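Local coordinates for protein catechol 1,2-dioxygenase (Burkholderia ambifaria, PDB 5VXT) that probably catalyses the iron(III)-dependent intradiol ring cleavage of catechol to cis,cis-muconate, and binds phosphatidylethanolamine in a helical region between its two subunits, at residues 21-26 with 50-55; 85-90 with 220-225. All coordinates share one frame; numbering follows the deposited sequence.

Contact 1 of 2, residues 21-26 with 50-55; sequences DLLKAA and RLLGDL. With PTY (phosphatidylethanolamine), chain C.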
loop_
_atom_site.group_PDB
_atom_site.type_symbol
_atom_site.label_atom_id
_atom_site.label_comp_id
_atom_site.label_asym_id
_atom_site.label_seq_id
_atom_site.Cartn_x
_atom_site.Cartn_y
_atom_site.Cartn_z
ATOM N N ASP B 21 16.899 11.463 13.202
ATOM C CA ASP B 21 17.663 11.849 12.022
ATOM C C ASP B 21 17.242 11.042 10.813
ATOM O O ASP B 21 17.203 11.564 9.690
ATOM C CB ASP B 21 19.168 11.664 12.260
ATOM C CG ASP B 21 19.760 12.766 13.095
ATOM O OD1 ASP B 21 19.032 13.739 13.388
ATOM O OD2 ASP B 21 20.956 12.657 13.458
ATOM N N LEU B 22 16.938 9.761 11.023
ATOM C CA LEU B 22 16.529 8.903 9.924
ATOM C C LEU B 22 15.194 9.353 9.352
ATOM O O LEU B 22 15.025 9.390 8.132
ATOM C CB LEU B 22 16.437 7.457 10.402
ATOM C CG LEU B 22 15.918 6.423 9.409
ATOM C CD1 LEU B 22 16.833 6.286 8.205
ATOM C CD2 LEU B 22 15.769 5.061 10.132
ATOM N N LEU B 23 14.237 9.683 10.220
ATOM C CA LEU B 23 12.939 10.174 9.755
ATOM C C LEU B 23 13.077 11.455 8.941
ATOM O O LEU B 23 12.377 11.642 7.933
ATOM C CB LEU B 23 12.011 10.415 10.946
ATOM C CG LEU B 23 11.474 9.143 11.585
ATOM C CD1 LEU B 23 10.790 9.481 12.899
ATOM C CD2 LEU B 23 10.506 8.478 10.607
ATOM N N LYS B 24 13.930 12.372 9.385
ATOM C CA LYS B 24 14.071 13.634 8.657
ATOM C C LYS B 24 14.748 13.406 7.313
ATOM O O LYS B 24 14.400 14.049 6.315
ATOM C CB LYS B 24 14.857 14.649 9.482
ATOM C CG LYS B 24 14.219 15.016 10.807
ATOM C CD LYS B 24 15.185 15.838 11.651
ATOM C CE LYS B 24 14.702 15.980 13.082
ATOM N NZ LYS B 24 15.652 16.822 13.859
ATOM N N ALA B 25 15.708 12.478 7.265
ATOM C CA ALA B 25 16.367 12.181 6.000
ATOM C C ALA B 25 15.409 11.512 5.029
ATOM O O ALA B 25 15.363 11.873 3.844
ATOM C CB ALA B 25 17.608 11.306 6.243
ATOM N N ALA B 26 14.621 10.545 5.513
ATOM C CA ALA B 26 13.815 9.734 4.613
ATOM C C ALA B 26 12.661 10.532 4.044
ATOM O O ALA B 26 12.287 10.328 2.889
ATOM C CB ALA B 26 13.294 8.490 5.336
ATOM N N ARG B 50 5.238 12.869 8.912
ATOM C CA ARG B 50 4.308 12.580 9.993
ATOM C C ARG B 50 3.866 11.118 9.964
ATOM O O ARG B 50 3.844 10.446 11.003
ATOM C CB ARG B 50 3.109 13.520 9.896
ATOM C CG ARG B 50 1.942 13.065 10.744
ATOM C CD ARG B 50 2.258 13.136 12.224
ATOM N NE ARG B 50 1.073 12.816 13.013
ATOM C CZ ARG B 50 0.289 13.717 13.585
ATOM N NH1 ARG B 50 0.554 15.015 13.448
ATOM N NH2 ARG B 50 -0.773 13.320 14.273
ATOM N N LEU B 51 3.501 10.607 8.783
ATOM C CA LEU B 51 3.004 9.237 8.715
ATOM C C LEU B 51 4.110 8.233 8.994
ATOM O O LEU B 51 3.884 7.226 9.676
ATOM C CB LEU B 51 2.386 8.956 7.353
ATOM C CG LEU B 51 1.189 9.838 7.000
ATOM C CD1 LEU B 51 0.571 9.349 5.701
ATOM C CD2 LEU B 51 0.180 9.806 8.136
ATOM N N LEU B 52 5.303 8.482 8.455
ATOM C CA LEU B 52 6.431 7.590 8.709
ATOM C C LEU B 52 6.827 7.608 10.183
ATOM O O LEU B 52 7.083 6.550 10.777
ATOM C CB LEU B 52 7.600 7.997 7.813
ATOM C CG LEU B 52 8.792 7.051 7.659
ATOM C CD1 LEU B 52 8.375 5.722 6.989
ATOM C CD2 LEU B 52 9.898 7.765 6.884
ATOM N N GLY B 53 6.861 8.797 10.795
ATOM C CA GLY B 53 7.137 8.879 12.220
ATOM C C GLY B 53 6.100 8.157 13.053
ATOM O O GLY B 53 6.433 7.470 14.017
ATOM N N ASP B 54 4.824 8.287 12.676
ATOM C CA ASP B 54 3.775 7.599 13.418
ATOM C C ASP B 54 3.917 6.093 13.281
ATOM O O ASP B 54 3.683 5.348 14.244
ATOM C CB ASP B 54 2.401 8.053 12.916
ATOM C CG ASP B 54 2.036 9.458 13.376
ATOM O OD1 ASP B 54 2.801 10.057 14.160
ATOM O OD2 ASP B 54 0.964 9.968 12.953
ATOM N N LEU B 55 4.284 5.621 12.087
ATOM C CA LEU B 55 4.506 4.191 11.902
ATOM C C LEU B 55 5.674 3.709 12.755
ATOM O O LEU B 55 5.553 2.711 13.471
ATOM C CB LEU B 55 4.771 3.869 10.431
ATOM C CG LEU B 55 5.134 2.408 10.132
ATOM C CD1 LEU B 55 4.027 1.398 10.583
ATOM C CD2 LEU B 55 5.475 2.258 8.647
HETATM C C1 PTY C . 0.232 14.205 -4.977
HETATM C C2 PTY C . 1.018 12.397 -11.188
HETATM C C3 PTY C . -0.484 12.271 -10.965
HETATM O O4 PTY C . 0.653 13.934 -3.646
HETATM C C5 PTY C . 0.586 13.666 -7.361
HETATM C C6 PTY C . 1.093 13.414 -5.952
HETATM O O7 PTY C . 0.968 12.026 -5.660
HETATM C C8 PTY C . 2.203 11.283 -5.863
HETATM O O10 PTY C . 2.754 11.260 -6.952
HETATM C C11 PTY C . 2.755 10.526 -4.688
HETATM C C12 PTY C . 1.703 10.680 -3.605
HETATM C C13 PTY C . 1.817 9.562 -2.591
HETATM C C14 PTY C . 2.163 10.143 -1.233
HETATM C C15 PTY C . 1.685 9.189 -0.157
HETATM C C16 PTY C . 2.039 7.765 -0.552
HETATM C C17 PTY C . 2.227 6.911 0.690
HETATM C C18 PTY C . 3.019 7.705 1.714
HETATM C C19 PTY C . 3.331 6.839 2.922
HETATM C C20 PTY C . 4.761 7.098 3.365
HETATM C C21 PTY C . 4.853 7.142 4.882
HETATM C C22 PTY C . 3.762 6.304 5.526
HETATM C C23 PTY C . 4.316 5.015 6.109
HETATM C C24 PTY C . 4.065 3.851 5.164
HETATM C C25 PTY C . 5.231 3.653 4.206
HETATM C C26 PTY C . 5.193 2.226 3.678
HETATM C C27 PTY C . 6.575 1.597 3.729
HETATM C C28 PTY C . 6.450 0.131 3.355
HETATM C C29 PTY C . 5.924 0.016 1.945
HETATM C C30 PTY C . -0.196 14.335 -2.542
HETATM C C31 PTY C . 0.146 13.958 -1.120
HETATM O O30 PTY C . -1.206 14.965 -2.792
HETATM C C32 PTY C . -0.490 12.603 -0.818
HETATM C C33 PTY C . -0.286 12.164 0.629
HETATM C C34 PTY C . -1.392 11.206 1.055
HETATM C C35 PTY C . -1.280 10.829 2.523
HETATM C C36 PTY C . -2.501 10.041 2.969
HETATM C C37 PTY C . -2.603 8.755 2.165
HETATM C C38 PTY C . -3.212 7.657 3.018
HETATM C C39 PTY C . -3.312 6.350 2.249
HETATM C C40 PTY C . -3.358 5.178 3.225
HETATM C C41 PTY C . -4.499 4.231 2.861
HETATM C C42 PTY C . -4.702 3.092 3.859
HETATM C C43 PTY C . -5.897 2.242 3.442
HETATM C C44 PTY C . -5.934 2.073 1.937
HETATM P P1 PTY C . -1.603 13.183 -8.762
HETATM O O11 PTY C . -0.755 12.080 -9.578
HETATM O O12 PTY C . -2.958 12.595 -8.446
HETATM O O13 PTY C . -1.520 14.495 -9.509
HETATM O O14 PTY C . -0.795 13.320 -7.377
HETATM N N1 PTY C . 1.459 13.684 -10.684
#

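Contact 2 of 2, residues 85-90 with 220-225; sequences AALLAA and GATQQL. With PTY (phosphatidylethanolamine), chain I.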
loop_
_atom_site.group_PDB
_atom_site.type_symbol
_atom_site.label_atom_id
_atom_site.label_comp_id
_atom_site.label_asym_id
_atom_site.label_seq_id
_atom_site.Cartn_x
_atom_site.Cartn_y
_atom_site.Cartn_z
ATOM N N ALA B 85 -6.768 -0.984 -3.275
ATOM C CA ALA B 85 -6.479 -0.030 -2.205
ATOM C C ALA B 85 -7.693 0.839 -1.874
ATOM O O ALA B 85 -7.953 1.125 -0.696
ATOM C CB ALA B 85 -5.269 0.834 -2.569
ATOM N N ALA B 86 -8.454 1.263 -2.889
ATOM C CA ALA B 86 -9.638 2.077 -2.616
ATOM C C ALA B 86 -10.745 1.253 -1.970
ATOM O O ALA B 86 -11.564 1.794 -1.215
ATOM C CB ALA B 86 -10.152 2.736 -3.900
ATOM N N LEU B 87 -10.796 -0.046 -2.257
ATOM C CA LEU B 87 -11.766 -0.905 -1.582
ATOM C C LEU B 87 -11.441 -1.041 -0.099
ATOM O O LEU B 87 -12.343 -1.037 0.749
ATOM C CB LEU B 87 -11.800 -2.273 -2.258
ATOM C CG LEU B 87 -12.891 -3.266 -1.874
ATOM C CD1 LEU B 87 -14.241 -2.620 -2.053
ATOM C CD2 LEU B 87 -12.785 -4.498 -2.742
ATOM N N LEU B 88 -10.156 -1.165 0.236
ATOM C CA LEU B 88 -9.771 -1.201 1.642
ATOM C C LEU B 88 -9.996 0.151 2.313
ATOM O O LEU B 88 -10.350 0.208 3.499
ATOM C CB LEU B 88 -8.309 -1.627 1.778
ATOM C CG LEU B 88 -7.831 -1.807 3.214
ATOM C CD1 LEU B 88 -8.521 -3.009 3.831
ATOM C CD2 LEU B 88 -6.314 -1.999 3.224
ATOM N N ALA B 89 -9.767 1.252 1.582
ATOM C CA ALA B 89 -10.012 2.566 2.162
ATOM C C ALA B 89 -11.468 2.695 2.600
ATOM O O ALA B 89 -11.766 3.281 3.649
ATOM C CB ALA B 89 -9.638 3.662 1.159
ATOM N N ALA B 90 -12.385 2.133 1.815
ATOM C CA ALA B 90 -13.786 2.096 2.229
ATOM C C ALA B 90 -13.981 1.141 3.399
ATOM O O ALA B 90 -14.628 1.484 4.397
ATOM C CB ALA B 90 -14.672 1.685 1.054
ATOM N N GLY B 220 -9.619 -11.501 -2.537
ATOM C CA GLY B 220 -8.906 -10.247 -2.605
ATOM C C GLY B 220 -8.292 -9.841 -1.278
ATOM O O GLY B 220 -8.630 -10.347 -0.206
ATOM N N ALA B 221 -7.363 -8.888 -1.368
ATOM C CA ALA B 221 -6.629 -8.444 -0.191
ATOM C C ALA B 221 -7.538 -7.772 0.824
ATOM O O ALA B 221 -7.288 -7.864 2.030
ATOM C CB ALA B 221 -5.506 -7.492 -0.606
ATOM N N THR B 222 -8.581 -7.076 0.367
ATOM C CA THR B 222 -9.495 -6.444 1.311
ATOM C C THR B 222 -10.176 -7.494 2.173
ATOM O O THR B 222 -10.116 -7.440 3.407
ATOM C CB THR B 222 -10.530 -5.599 0.569
ATOM O OG1 THR B 222 -9.850 -4.647 -0.257
ATOM C CG2 THR B 222 -11.426 -4.862 1.565
ATOM N N GLN B 223 -10.795 -8.487 1.530
ATOM C CA GLN B 223 -11.468 -9.544 2.278
ATOM C C GLN B 223 -10.489 -10.347 3.123
ATOM O O GLN B 223 -10.841 -10.795 4.218
ATOM C CB GLN B 223 -12.216 -10.475 1.330
ATOM C CG GLN B 223 -13.174 -11.393 2.049
ATOM C CD GLN B 223 -14.245 -10.623 2.782
ATOM O OE1 GLN B 223 -15.022 -9.891 2.168
ATOM N NE2 GLN B 223 -14.285 -10.761 4.100
ATOM N N GLN B 224 -9.268 -10.547 2.628
ATOM C CA GLN B 224 -8.260 -11.254 3.412
ATOM C C GLN B 224 -8.012 -10.555 4.743
ATOM O O GLN B 224 -8.007 -11.199 5.800
ATOM C CB GLN B 224 -6.969 -11.382 2.605
ATOM C CG GLN B 224 -5.805 -12.007 3.365
ATOM C CD GLN B 224 -4.556 -12.135 2.508
ATOM O OE1 GLN B 224 -4.552 -12.844 1.500
ATOM N NE2 GLN B 224 -3.494 -11.441 2.901
ATOM N N LEU B 225 -7.820 -9.232 4.718
ATOM C CA LEU B 225 -7.612 -8.500 5.964
ATOM C C LEU B 225 -8.880 -8.470 6.807
ATOM O O LEU B 225 -8.821 -8.660 8.027
ATOM C CB LEU B 225 -7.124 -7.077 5.674
ATOM C CG LEU B 225 -6.912 -6.151 6.877
ATOM C CD1 LEU B 225 -6.001 -6.797 7.908
ATOM C CD2 LEU B 225 -6.334 -4.800 6.441
HETATM C C1 PTY I . 0.124 -11.517 9.197
HETATM C C2 PTY I . -1.785 -14.328 3.627
HETATM C C3 PTY I . -0.830 -14.943 4.644
HETATM O O4 PTY I . -0.276 -10.598 10.206
HETATM C C5 PTY I . -0.659 -12.569 7.078
HETATM C C6 PTY I . -0.914 -11.455 8.081
HETATM O O7 PTY I . -0.836 -10.188 7.427
HETATM C C8 PTY I . -2.092 -9.794 6.799
HETATM O O10 PTY I . -2.989 -10.611 6.622
HETATM C C11 PTY I . -2.266 -8.362 6.364
HETATM C C12 PTY I . -2.186 -7.455 7.584
HETATM C C13 PTY I . -1.533 -6.142 7.193
HETATM C C14 PTY I . -2.307 -4.929 7.681
HETATM C C15 PTY I . -1.727 -3.696 7.007
HETATM C C16 PTY I . -2.767 -2.597 6.851
HETATM C C17 PTY I . -2.838 -1.706 8.086
HETATM C C18 PTY I . -3.920 -0.660 7.876
HETATM C C19 PTY I . -3.901 0.394 8.970
HETATM C C20 PTY I . -4.519 1.683 8.455
HETATM C C21 PTY I . -3.734 2.218 7.265
HETATM C C22 PTY I . -2.357 2.705 7.705
HETATM C C23 PTY I . -1.512 3.130 6.506
HETATM C C24 PTY I . -0.557 4.269 6.847
HETATM C C25 PTY I . 0.507 3.848 7.852
HETATM C C26 PTY I . 1.280 5.071 8.332
HETATM C C27 PTY I . 0.326 6.131 8.875
HETATM C C28 PTY I . 0.582 6.413 10.349
HETATM C C29 PTY I . 0.389 5.167 11.184
HETATM C C30 PTY I . 0.655 -10.117 11.204
HETATM C C31 PTY I . 0.220 -9.059 12.191
HETATM O O30 PTY I . 1.785 -10.576 11.227
HETATM C C32 PTY I . -0.237 -7.832 11.420
HETATM C C33 PTY I . 0.807 -7.485 10.370
HETATM C C34 PTY I . 1.397 -6.107 10.623
HETATM C C35 PTY I . 0.533 -5.040 9.972
HETATM C C36 PTY I . 1.206 -3.680 10.072
HETATM C C37 PTY I . 2.626 -3.760 9.534
HETATM C C38 PTY I . 3.221 -2.367 9.396
HETATM C C39 PTY I . 4.211 -2.325 8.241
HETATM C C40 PTY I . 3.498 -2.170 6.905
HETATM C C41 PTY I . 3.359 -0.697 6.546
HETATM C C42 PTY I . 1.990 -0.180 6.966
HETATM C C43 PTY I . 0.888 -1.029 6.343
HETATM C C44 PTY I . -0.206 -0.167 5.748
HETATM P P1 PTY I . 1.205 -14.212 6.192
HETATM O O11 PTY I . 0.269 -14.058 4.883
HETATM O O12 PTY I . 2.619 -13.842 5.805
HETATM O O13 PTY I . 0.930 -15.569 6.798
HETATM O O14 PTY I . 0.674 -13.060 7.188
HETATM N N1 PTY I . -1.213 -14.410 2.298
#

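Contact 1 of 2, residues 21-26 with 50-55
In the helical N-terminal region of this intradiol dioxygenase, helix 17-27 packs against the long helix 42-62 through Leu-23 and Ala-26 on one side and Leu-52 and Gly-53 on the other. The segment axes run nearly antiparallel, at 148° between their N-to-C directions, and come within 9.8 Å. The backbones are nearest where Gly-53 faces Leu-23, with their CA atoms 6.4 Å apart. Leu-23 meets that bare stretch of backbone with both methyls: CD1 lies 3.8 Å from Gly-53 CA, while CD2 sits over Gly-53 N and also touches Leu-52 CG at 3.7 Å. The branch reaches across because Leu-23 CG stands anti to its own carbonyl carbon (chi1 -74°). Leu-52 crosses Leu-23 at a slant, and its CD2 methyl touches both Leu-23 CD2 and Ala-26 CB, the latter 3.8 Å away. All four residues are buried, and the side chains that meet are apolar.

Helix 42-62 is two-faced here, for its other flank lines the lipid sites of the dimer's helical region, where Leu-51 CB approaches C22 of a phosphatidylethanolamine acyl chain at 3.5 Å and Leu-55 CD2 approaches C23 of the same chain at 3.9 Å. On the side turned from helix 17-27, Arg-50 NE donates to Asp-54 OD2 over 2.9 Å in a salt bridge between residues one helical turn apart. The carboxylate oxygen lies in the guanidinium plane, whereas the donor approaches its syn side 23° out of the carboxylate plane, and Arg-50 NH2 has a second acidic partner in Asp-61 of the second subunit.

Contact 2 of 2, residues 85-90 with 220-225
At the wall of the catechol pocket, which takes in Leu-87 and Ala-90, the short helix 85-91 meets the start of helix 221-229, a helix-helix contact joining the N-terminal helical region to the dioxygenase domain. The segment axes run in roughly the same sense, 36° between their N-to-C directions, and approach to 9.4 Å, and the close point is Leu-88 opposite Thr-222, with CA atoms 5.3 Å apart. Thr-222 fits between Leu-87 and Leu-88. Its OG1 lies 3.7 Å from Leu-87 CB and 3.5 Å from Leu-88 N, while its hydrogen-bonding partner is Glu-84, just before helix 85-91. With CG2 anti to the backbone N (chi1 -56° for OG1), the methyl lies alongside the backbone of the facing helix, 4.0 Å from Leu-87 O. Leu-87 crosses Thr-222 at about a right angle and also touches the bound catechol, so one side chain links this interface to the substrate site. Gly-220 holds the N-cap position of the second helix, whose first residue, Ala-221, donates its N-H to Asp-82. On the lipid side, Leu-225 turns its two methyls to different partners: CD1 reaches C12 of a phosphatidylethanolamine at 3.9 Å, and CD2 meets Leu-88 CD1 at 3.8 Å.

In the fold
The two contacts come in series along the chain, with contact 1 closing at residue 55 before contact 2 opens at 85. Their centres are 26 Å apart and their nearest atoms about 13 Å apart, and the four segments lie on four different helices. Contact 1 lies among the N-terminal helices, about 31 Å from the centre of the chain. Contact 2, about 13 Å from that centre, reaches across 129 residues to helix 221-229. Phosphatidylethanolamine relates them: one lipid site draws on helices 42-62 and 85-91, another on helices 42-62 and 221-229, both also using helix 66-81. Both contacts touch the second subunit, placing the lipid-lined region at the dimer interface, with contact 2 at the catechol site.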